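Local structure of RND efflux system, outer membrane lipoprotein, NodT family (Burkholderia mallei, 6U94) at residues Glu396-Asp401 with Phe431-Leu436; Ala403-Leu408 with Phe424-Gln429. The protein probably serves as the outer-membrane channel component of an RND-type efflux system, a lipoprotein of the outer membrane factor family that would carry exported compounds out of the cell. All coordinates share one frame; numbering follows the deposited sequence.

Contact 1: residues Glu396-Asp401 with Phe431-Leu436; sequences EAMIRD and FAAQQL
Ile-399 and Met-398 converge on the methyl of Ala-433, a shared meeting point where helix 362-415 packs against helix 421-454. The two helices run nearly antiparallel, at 156°, with their axes 9.4 Å apart, a hairpin consistent with the long periplasmic helices that build the alpha-helical barrel of outer membrane factors such as TolC. The tight side belongs to Ile-399. Its CG1 lies 3.6 Å from Ala-433 CB, and the branch then runs on past the methyl, so that CD1 sits 3.4 Å from Ala-433 O and 3.7 Å from Gln-434 CA. CG1 stands beside its own backbone N and CG2 points opposite that N (chi1 -70°); with the branch extended beyond CG1, its end lies along the partner's main chain. Gln-434 adds a looser touch: its CG comes within 4.1 Å of Ile-399 CD1. Leu-430 and Leu-437, one turn either side of Ala-433/Gln-434, also lean on Ile-399. Behind, Phe-431 and Gln-434 rest on Leu-186 of helix 156-203.

The solvent side is thinner. Met-398, exposed, reaches over from the other flank with a single atom, CE, 3.6 Å from Ala-433 CB; a bend at chi3 (73°) turns that methyl inward at the end of an otherwise extended chain.

No hydrogen bond or salt bridge spans the two segments. Each helix satisfies its backbone internally, as in Arg-400 N to Glu-396 O, and cohesion therefore rests on aliphatic contact centred on Ala-433 and the neighbouring leucines, with the end of Ile-399 also lying against the partner's backbone.

Contact 2: residues Ala403-Leu408 with Phe424-Gln429; sequences AETKRL and FDAQRQ
The methyl of Ala-426 points almost straight at the backbone of Lys-406, 3.8 Å from its CA, while the lysine's own CB leans across the gap at a slant, 3.9 Å from Ala-426 CB. With the CA atoms of Lys-406 and Ala-426 only 5.2 Å apart, the helices approach to 8.7 Å between axes, close enough for a methyl to rest against the partner's main chain.

The lysine then turns off. Its CG is anti to the backbone N (chi1 -179°), and the extended aliphatic chain passes beside Gln-427, with CD 4.2 Å from Gln-427 CB, before its ammonium end leads away to a salt bridge with Asp-410 on its own helix. On the exposed flank, Thr-405 brings CG2 to 4.2 Å from Ala-426 CB, while its OG1 is hydrogen-bonded to the carbonyl of Asp-401 a turn back. The methyl is thus the half of Thr-405 that meets the partner helix.

Arg-407 grips Glu-404 side-on, through NE and NH2, away from the partner. On helix 362-415 these charges pair internally, and what joins this antiparallel hairpin, probably part of a TolC-like periplasmic barrel, is nonpolar: a methyl and the carbon stems of polar residues.

Reading from the N terminus, helix 362-415 supplies Glu-396-Asp-401 and then Ala-403-Leu-408. The chain leaves that helix, turns round through a short connection, and comes back as helix 421-454, which offers Phe-424-Gln-429 first and Phe-431-Leu-436 after it. Contact 2 closes the inner loop, with 15 residues between its segments, and contact 1 closes the outer one with 29; contact 2 is nested inside contact 1 and nothing crosses. Their centres are 10 Å apart, contact 2 lying nearer the turn and farther from the chain's centre. Together they zip one antiparallel helical hairpin, whose returning arm also touches helix 156-203.

Contact 1: residues Glu396-Asp401 with Phe431-Leu436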
ATOM      1  N   GLU A 396       8.617 -12.479 -12.864  1.00 66.60           N
ATOM      2  CA  GLU A 396       9.990 -12.964 -12.771  1.00 65.82           C
ATOM      3  C   GLU A 396      10.247 -14.099 -13.758  1.00 67.17           C
ATOM      4  O   GLU A 396      11.316 -14.157 -14.376  1.00 64.09           O
ATOM      5  CB  GLU A 396      10.295 -13.406 -11.341  1.00 67.49           C
ATOM      6  CG  GLU A 396      10.536 -12.245 -10.385  1.00 72.91           C
ATOM      7  CD  GLU A 396      10.687 -12.689  -8.944  1.00 74.79           C
ATOM      8  OE1 GLU A 396      10.217 -13.794  -8.603  1.00 75.44           O
ATOM      9  OE2 GLU A 396      11.278 -11.927  -8.149  1.00 79.65           O
ATOM     10  N   ALA A 397       9.282 -15.010 -13.917  1.00 67.67           N
ATOM     11  CA  ALA A 397       9.430 -16.065 -14.914  1.00 73.51           C
ATOM     12  C   ALA A 397       9.365 -15.499 -16.325  1.00 73.20           C
ATOM     13  O   ALA A 397      10.019 -16.021 -17.235  1.00 78.67           O
ATOM     14  CB  ALA A 397       8.356 -17.135 -14.715  1.00 58.81           C
ATOM     15  N   MET A 398       8.593 -14.428 -16.523  1.00 77.85           N
ATOM     16  CA  MET A 398       8.569 -13.769 -17.824  1.00 81.90           C
ATOM     17  C   MET A 398       9.912 -13.119 -18.129  1.00 80.75           C
ATOM     18  O   MET A 398      10.429 -13.235 -19.247  1.00 82.16           O
ATOM     19  CB  MET A 398       7.444 -12.734 -17.863  1.00 88.14           C
ATOM     20  CG  MET A 398       6.881 -12.467 -19.248  1.00 96.50           C
ATOM     21  SD  MET A 398       5.476 -11.334 -19.211  1.00105.15           S
ATOM     22  CE  MET A 398       6.298  -9.785 -18.866  1.00103.10           C
ATOM     23  N   ILE A 399      10.498 -12.444 -17.137  1.00 75.87           N
ATOM     24  CA  ILE A 399      11.826 -11.861 -17.301  1.00 72.25           C
ATOM     25  C   ILE A 399      12.863 -12.952 -17.533  1.00 72.62           C
ATOM     26  O   ILE A 399      13.856 -12.739 -18.241  1.00 77.93           O
ATOM     27  CB  ILE A 399      12.172 -10.989 -16.074  1.00 69.11           C
ATOM     28  CG1 ILE A 399      11.305  -9.729 -16.064  1.00 65.28           C
ATOM     29  CG2 ILE A 399      13.650 -10.612 -16.049  1.00 56.99           C
ATOM     30  CD1 ILE A 399      11.368  -8.952 -14.758  1.00 68.34           C
ATOM     31  N   ARG A 400      12.641 -14.142 -16.970  1.00 72.26           N
ATOM     32  CA  ARG A 400      13.579 -15.242 -17.175  1.00 76.08           C
ATOM     33  C   ARG A 400      13.571 -15.715 -18.627  1.00 74.14           C
ATOM     34  O   ARG A 400      14.627 -16.022 -19.189  1.00 76.16           O
ATOM     35  CB  ARG A 400      13.247 -16.397 -16.231  1.00 80.02           C
ATOM     36  CG  ARG A 400      14.361 -17.418 -16.089  1.00 87.89           C
ATOM     37  CD  ARG A 400      14.014 -18.500 -15.074  1.00 94.42           C
ATOM     38  NE  ARG A 400      13.195 -17.988 -13.978  1.00 95.86           N
ATOM     39  CZ  ARG A 400      11.983 -18.444 -13.676  1.00 96.19           C
ATOM     40  NH1 ARG A 400      11.452 -19.437 -14.380  1.00 99.26           N
ATOM     41  NH2 ARG A 400      11.305 -17.916 -12.667  1.00 90.97           N
ATOM     42  N   ASP A 401      12.391 -15.773 -19.249  1.00 73.69           N
ATOM     43  CA  ASP A 401      12.299 -16.217 -20.637  1.00 73.14           C
ATOM     44  C   ASP A 401      12.763 -15.136 -21.607  1.00 74.83           C
ATOM     45  O   ASP A 401      13.439 -15.439 -22.597  1.00 77.25           O
ATOM     46  CB  ASP A 401      10.866 -16.638 -20.963  1.00 76.17           C
ATOM     47  CG  ASP A 401      10.473 -17.937 -20.289  1.00 86.36           C
ATOM     48  OD1 ASP A 401      11.363 -18.781 -20.059  1.00 91.06           O
ATOM     49  OD2 ASP A 401       9.272 -18.115 -19.993  1.00 91.17           O
ATOM     50  N   PHE A 431      13.101  -4.890 -20.997  1.00 72.96           N
ATOM     51  CA  PHE A 431      13.179  -3.676 -20.193  1.00 74.27           C
ATOM     52  C   PHE A 431      11.811  -3.266 -19.662  1.00 76.63           C
ATOM     53  O   PHE A 431      11.708  -2.752 -18.543  1.00 77.34           O
ATOM     54  CB  PHE A 431      13.803  -2.547 -21.019  1.00 77.94           C
ATOM     55  CG  PHE A 431      13.946  -1.257 -20.272  1.00 83.24           C
ATOM     56  CD1 PHE A 431      14.515  -1.231 -19.010  1.00 85.92           C
ATOM     57  CD2 PHE A 431      13.524  -0.063 -20.836  1.00 85.64           C
ATOM     58  CE1 PHE A 431      14.649  -0.040 -18.316  1.00 84.27           C
ATOM     59  CE2 PHE A 431      13.658   1.132 -20.150  1.00 86.01           C
ATOM     60  CZ  PHE A 431      14.222   1.143 -18.888  1.00 84.97           C
ATOM     61  N   ALA A 432      10.750  -3.494 -20.438  1.00 76.68           N
ATOM     62  CA  ALA A 432       9.410  -3.195 -19.945  1.00 71.08           C
ATOM     63  C   ALA A 432       9.021  -4.135 -18.812  1.00 72.13           C
ATOM     64  O   ALA A 432       8.379  -3.718 -17.839  1.00 71.71           O
ATOM     65  CB  ALA A 432       8.397  -3.278 -21.084  1.00 71.25           C
ATOM     66  N   ALA A 433       9.415  -5.406 -18.915  1.00 69.60           N
ATOM     67  CA  ALA A 433       9.071  -6.370 -17.876  1.00 67.12           C
ATOM     68  C   ALA A 433       9.866  -6.134 -16.600  1.00 65.37           C
ATOM     69  O   ALA A 433       9.355  -6.378 -15.501  1.00 64.21           O
ATOM     70  CB  ALA A 433       9.295  -7.794 -18.385  1.00 64.22           C
ATOM     71  N   GLN A 434      11.112  -5.668 -16.722  1.00 63.12           N
ATOM     72  CA  GLN A 434      11.922  -5.408 -15.537  1.00 63.42           C
ATOM     73  C   GLN A 434      11.390  -4.211 -14.757  1.00 65.59           C
ATOM     74  O   GLN A 434      11.447  -4.194 -13.523  1.00 60.35           O
ATOM     75  CB  GLN A 434      13.380  -5.188 -15.936  1.00 65.25           C
ATOM     76  CG  GLN A 434      14.051  -6.416 -16.532  1.00 64.31           C
ATOM     77  CD  GLN A 434      15.476  -6.144 -16.968  1.00 68.89           C
ATOM     78  OE1 GLN A 434      15.740  -5.208 -17.724  1.00 69.31           O
ATOM     79  NE2 GLN A 434      16.406  -6.961 -16.486  1.00 71.09           N
ATOM     80  N   GLN A 435      10.880  -3.197 -15.460  1.00 67.52           N
ATOM     81  CA  GLN A 435      10.254  -2.073 -14.775  1.00 70.40           C
ATOM     82  C   GLN A 435       8.983  -2.508 -14.061  1.00 71.36           C
ATOM     83  O   GLN A 435       8.745  -2.113 -12.915  1.00 66.18           O
ATOM     84  CB  GLN A 435       9.956  -0.953 -15.770  1.00 71.69           C
ATOM     85  CG  GLN A 435      11.194  -0.338 -16.401  1.00 71.95           C
ATOM     86  CD  GLN A 435      10.863   0.556 -17.579  1.00 77.44           C
ATOM     87  OE1 GLN A 435      11.054   0.173 -18.734  1.00 83.53           O
ATOM     88  NE2 GLN A 435      10.368   1.756 -17.294  1.00 75.66           N
ATOM     89  N   LEU A 436       8.164  -3.338 -14.715  1.00 72.10           N
ATOM     90  CA  LEU A 436       6.929  -3.801 -14.093  1.00 67.57           C
ATOM     91  C   LEU A 436       7.197  -4.613 -12.836  1.00 67.72           C
ATOM     92  O   LEU A 436       6.388  -4.589 -11.904  1.00 67.39           O
ATOM     93  CB  LEU A 436       6.115  -4.632 -15.084  1.00 69.20           C
ATOM     94  CG  LEU A 436       4.919  -3.938 -15.732  1.00 72.04           C
ATOM     95  CD1 LEU A 436       4.006  -4.956 -16.397  1.00 72.39           C
ATOM     96  CD2 LEU A 436       4.159  -3.122 -14.697  1.00 70.39           C
TER

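Contact 2: residues Ala403-Leu408 with Phe424-Gln429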
ATOM      1  N   ALA A 403      14.963 -12.804 -21.030  1.00 73.18           N
ATOM      2  CA  ALA A 403      16.418 -12.727 -20.946  1.00 72.16           C
ATOM      3  C   ALA A 403      17.076 -13.771 -21.840  1.00 76.24           C
ATOM      4  O   ALA A 403      18.047 -13.480 -22.546  1.00 77.70           O
ATOM      5  CB  ALA A 403      16.870 -12.900 -19.497  1.00 63.90           C
ATOM      6  N   GLU A 404      16.555 -15.002 -21.820  1.00 77.14           N
ATOM      7  CA  GLU A 404      17.110 -16.055 -22.662  1.00 83.00           C
ATOM      8  C   GLU A 404      16.798 -15.808 -24.133  1.00 82.10           C
ATOM      9  O   GLU A 404      17.640 -16.064 -25.001  1.00 89.97           O
ATOM     10  CB  GLU A 404      16.576 -17.417 -22.216  1.00 86.47           C
ATOM     11  CG  GLU A 404      16.932 -18.576 -23.139  1.00 92.35           C
ATOM     12  CD  GLU A 404      18.401 -18.970 -23.072  1.00100.35           C
ATOM     13  OE1 GLU A 404      19.166 -18.358 -22.297  1.00102.58           O
ATOM     14  OE2 GLU A 404      18.791 -19.907 -23.798  1.00105.86           O
ATOM     15  N   THR A 405      15.595 -15.312 -24.431  1.00 78.54           N
ATOM     16  CA  THR A 405      15.251 -14.988 -25.813  1.00 81.64           C
ATOM     17  C   THR A 405      16.207 -13.950 -26.385  1.00 85.27           C
ATOM     18  O   THR A 405      16.718 -14.108 -27.500  1.00 92.84           O
ATOM     19  CB  THR A 405      13.811 -14.494 -25.901  1.00 77.27           C
ATOM     20  OG1 THR A 405      12.930 -15.520 -25.436  1.00 79.58           O
ATOM     21  CG2 THR A 405      13.456 -14.143 -27.339  1.00 80.19           C
ATOM     22  N   LYS A 406      16.470 -12.883 -25.625  1.00 82.08           N
ATOM     23  CA  LYS A 406      17.424 -11.877 -26.072  1.00 84.24           C
ATOM     24  C   LYS A 406      18.820 -12.467 -26.246  1.00 87.38           C
ATOM     25  O   LYS A 406      19.577 -12.020 -27.114  1.00 93.61           O
ATOM     26  CB  LYS A 406      17.457 -10.706 -25.088  1.00 79.76           C
ATOM     27  CG  LYS A 406      18.411  -9.591 -25.494  1.00 83.67           C
ATOM     28  CD  LYS A 406      18.603  -8.577 -24.384  1.00 86.63           C
ATOM     29  CE  LYS A 406      19.881  -7.780 -24.595  1.00 89.82           C
ATOM     30  NZ  LYS A 406      21.091  -8.649 -24.517  1.00 89.17           N
ATOM     31  N   ARG A 407      19.173 -13.473 -25.442  1.00 85.65           N
ATOM     32  CA  ARG A 407      20.482 -14.104 -25.586  1.00 87.18           C
ATOM     33  C   ARG A 407      20.567 -14.914 -26.873  1.00 88.83           C
ATOM     34  O   ARG A 407      21.578 -14.859 -27.584  1.00 86.61           O
ATOM     35  CB  ARG A 407      20.773 -14.993 -24.376  1.00 90.47           C
ATOM     36  CG  ARG A 407      22.175 -15.581 -24.373  1.00 93.76           C
ATOM     37  CD  ARG A 407      22.397 -16.506 -23.185  1.00 95.86           C
ATOM     38  NE  ARG A 407      21.750 -17.803 -23.365  1.00 97.62           N
ATOM     39  CZ  ARG A 407      22.340 -18.860 -23.916  1.00101.88           C
ATOM     40  NH1 ARG A 407      23.594 -18.779 -24.339  1.00104.44           N
ATOM     41  NH2 ARG A 407      21.678 -20.003 -24.042  1.00100.91           N
ATOM     42  N   LEU A 408      19.521 -15.680 -27.188  1.00 89.78           N
ATOM     43  CA  LEU A 408      19.499 -16.424 -28.441  1.00 88.88           C
ATOM     44  C   LEU A 408      19.332 -15.507 -29.643  1.00 94.83           C
ATOM     45  O   LEU A 408      19.730 -15.876 -30.752  1.00100.08           O
ATOM     46  CB  LEU A 408      18.384 -17.468 -28.409  1.00 88.40           C
ATOM     47  CG  LEU A 408      18.511 -18.493 -27.278  1.00 90.33           C
ATOM     48  CD1 LEU A 408      17.311 -19.425 -27.248  1.00 90.77           C
ATOM     49  CD2 LEU A 408      19.806 -19.284 -27.416  1.00 87.54           C
ATOM     50  N   PHE A 424      16.129  -6.245 -31.004  1.00101.53           N
ATOM     51  CA  PHE A 424      15.370  -5.044 -30.671  1.00104.54           C
ATOM     52  C   PHE A 424      14.070  -5.391 -29.954  1.00101.33           C
ATOM     53  O   PHE A 424      13.759  -4.825 -28.899  1.00100.59           O
ATOM     54  CB  PHE A 424      15.089  -4.244 -31.946  1.00111.30           C
ATOM     55  CG  PHE A 424      14.018  -3.205 -31.785  1.00115.05           C
ATOM     56  CD1 PHE A 424      14.295  -2.001 -31.164  1.00114.01           C
ATOM     57  CD2 PHE A 424      12.736  -3.429 -32.259  1.00117.87           C
ATOM     58  CE1 PHE A 424      13.316  -1.041 -31.012  1.00114.35           C
ATOM     59  CE2 PHE A 424      11.749  -2.470 -32.108  1.00117.37           C
ATOM     60  CZ  PHE A 424      12.041  -1.276 -31.485  1.00116.14           C
ATOM     61  N   ASP A 425      13.299  -6.325 -30.514  1.00101.58           N
ATOM     62  CA  ASP A 425      11.999  -6.654 -29.938  1.00101.95           C
ATOM     63  C   ASP A 425      12.144  -7.308 -28.569  1.00 97.29           C
ATOM     64  O   ASP A 425      11.358  -7.031 -27.654  1.00 96.73           O
ATOM     65  CB  ASP A 425      11.223  -7.566 -30.888  1.00109.83           C
ATOM     66  CG  ASP A 425       9.845  -7.916 -30.366  1.00115.58           C
ATOM     67  OD1 ASP A 425       9.269  -7.110 -29.604  1.00119.02           O
ATOM     68  OD2 ASP A 425       9.341  -9.004 -30.710  1.00119.51           O
ATOM     69  N   ALA A 426      13.141  -8.182 -28.407  1.00 93.08           N
ATOM     70  CA  ALA A 426      13.308  -8.879 -27.136  1.00 86.99           C
ATOM     71  C   ALA A 426      13.794  -7.935 -26.041  1.00 83.91           C
ATOM     72  O   ALA A 426      13.313  -7.998 -24.903  1.00 82.98           O
ATOM     73  CB  ALA A 426      14.272 -10.052 -27.301  1.00 86.87           C
ATOM     74  N   GLN A 427      14.749  -7.058 -26.365  1.00 84.12           N
ATOM     75  CA  GLN A 427      15.252  -6.111 -25.375  1.00 87.18           C
ATOM     76  C   GLN A 427      14.155  -5.160 -24.916  1.00 89.27           C
ATOM     77  O   GLN A 427      14.044  -4.856 -23.722  1.00 83.00           O
ATOM     78  CB  GLN A 427      16.434  -5.330 -25.953  1.00 92.08           C
ATOM     79  CG  GLN A 427      17.071  -4.329 -24.993  1.00 96.12           C
ATOM     80  CD  GLN A 427      16.354  -2.989 -24.963  1.00100.89           C
ATOM     81  OE1 GLN A 427      15.627  -2.639 -25.894  1.00103.53           O
ATOM     82  NE2 GLN A 427      16.547  -2.239 -23.885  1.00100.26           N
ATOM     83  N   ARG A 428      13.339  -4.674 -25.854  1.00 93.62           N
ATOM     84  CA  ARG A 428      12.271  -3.742 -25.509  1.00 95.42           C
ATOM     85  C   ARG A 428      11.236  -4.399 -24.603  1.00 92.77           C
ATOM     86  O   ARG A 428      10.704  -3.757 -23.687  1.00 91.48           O
ATOM     87  CB  ARG A 428      11.629  -3.209 -26.790  1.00102.66           C
ATOM     88  CG  ARG A 428      10.113  -3.155 -26.775  1.00109.29           C
ATOM     89  CD  ARG A 428       9.554  -2.820 -28.148  1.00117.78           C
ATOM     90  NE  ARG A 428       9.181  -4.012 -28.905  1.00123.36           N
ATOM     91  CZ  ARG A 428       8.547  -3.982 -30.072  1.00131.89           C
ATOM     92  NH1 ARG A 428       8.215  -2.820 -30.618  1.00134.97           N
ATOM     93  NH2 ARG A 428       8.241  -5.111 -30.695  1.00135.88           N
ATOM     94  N   GLN A 429      10.943  -5.682 -24.834  1.00 89.96           N
ATOM     95  CA  GLN A 429      10.034  -6.396 -23.945  1.00 87.18           C
ATOM     96  C   GLN A 429      10.691  -6.700 -22.606  1.00 81.00           C
ATOM     97  O   GLN A 429      10.017  -6.693 -21.569  1.00 77.96           O
ATOM     98  CB  GLN A 429       9.557  -7.693 -24.599  1.00 93.24           C
ATOM     99  CG  GLN A 429       8.610  -7.495 -25.764  1.00100.48           C
ATOM    100  CD  GLN A 429       8.052  -8.808 -26.276  1.00105.08           C
ATOM    101  OE1 GLN A 429       8.098  -9.826 -25.584  1.00104.92           O
ATOM    102  NE2 GLN A 429       7.524  -8.795 -27.495  1.00109.99           N
TER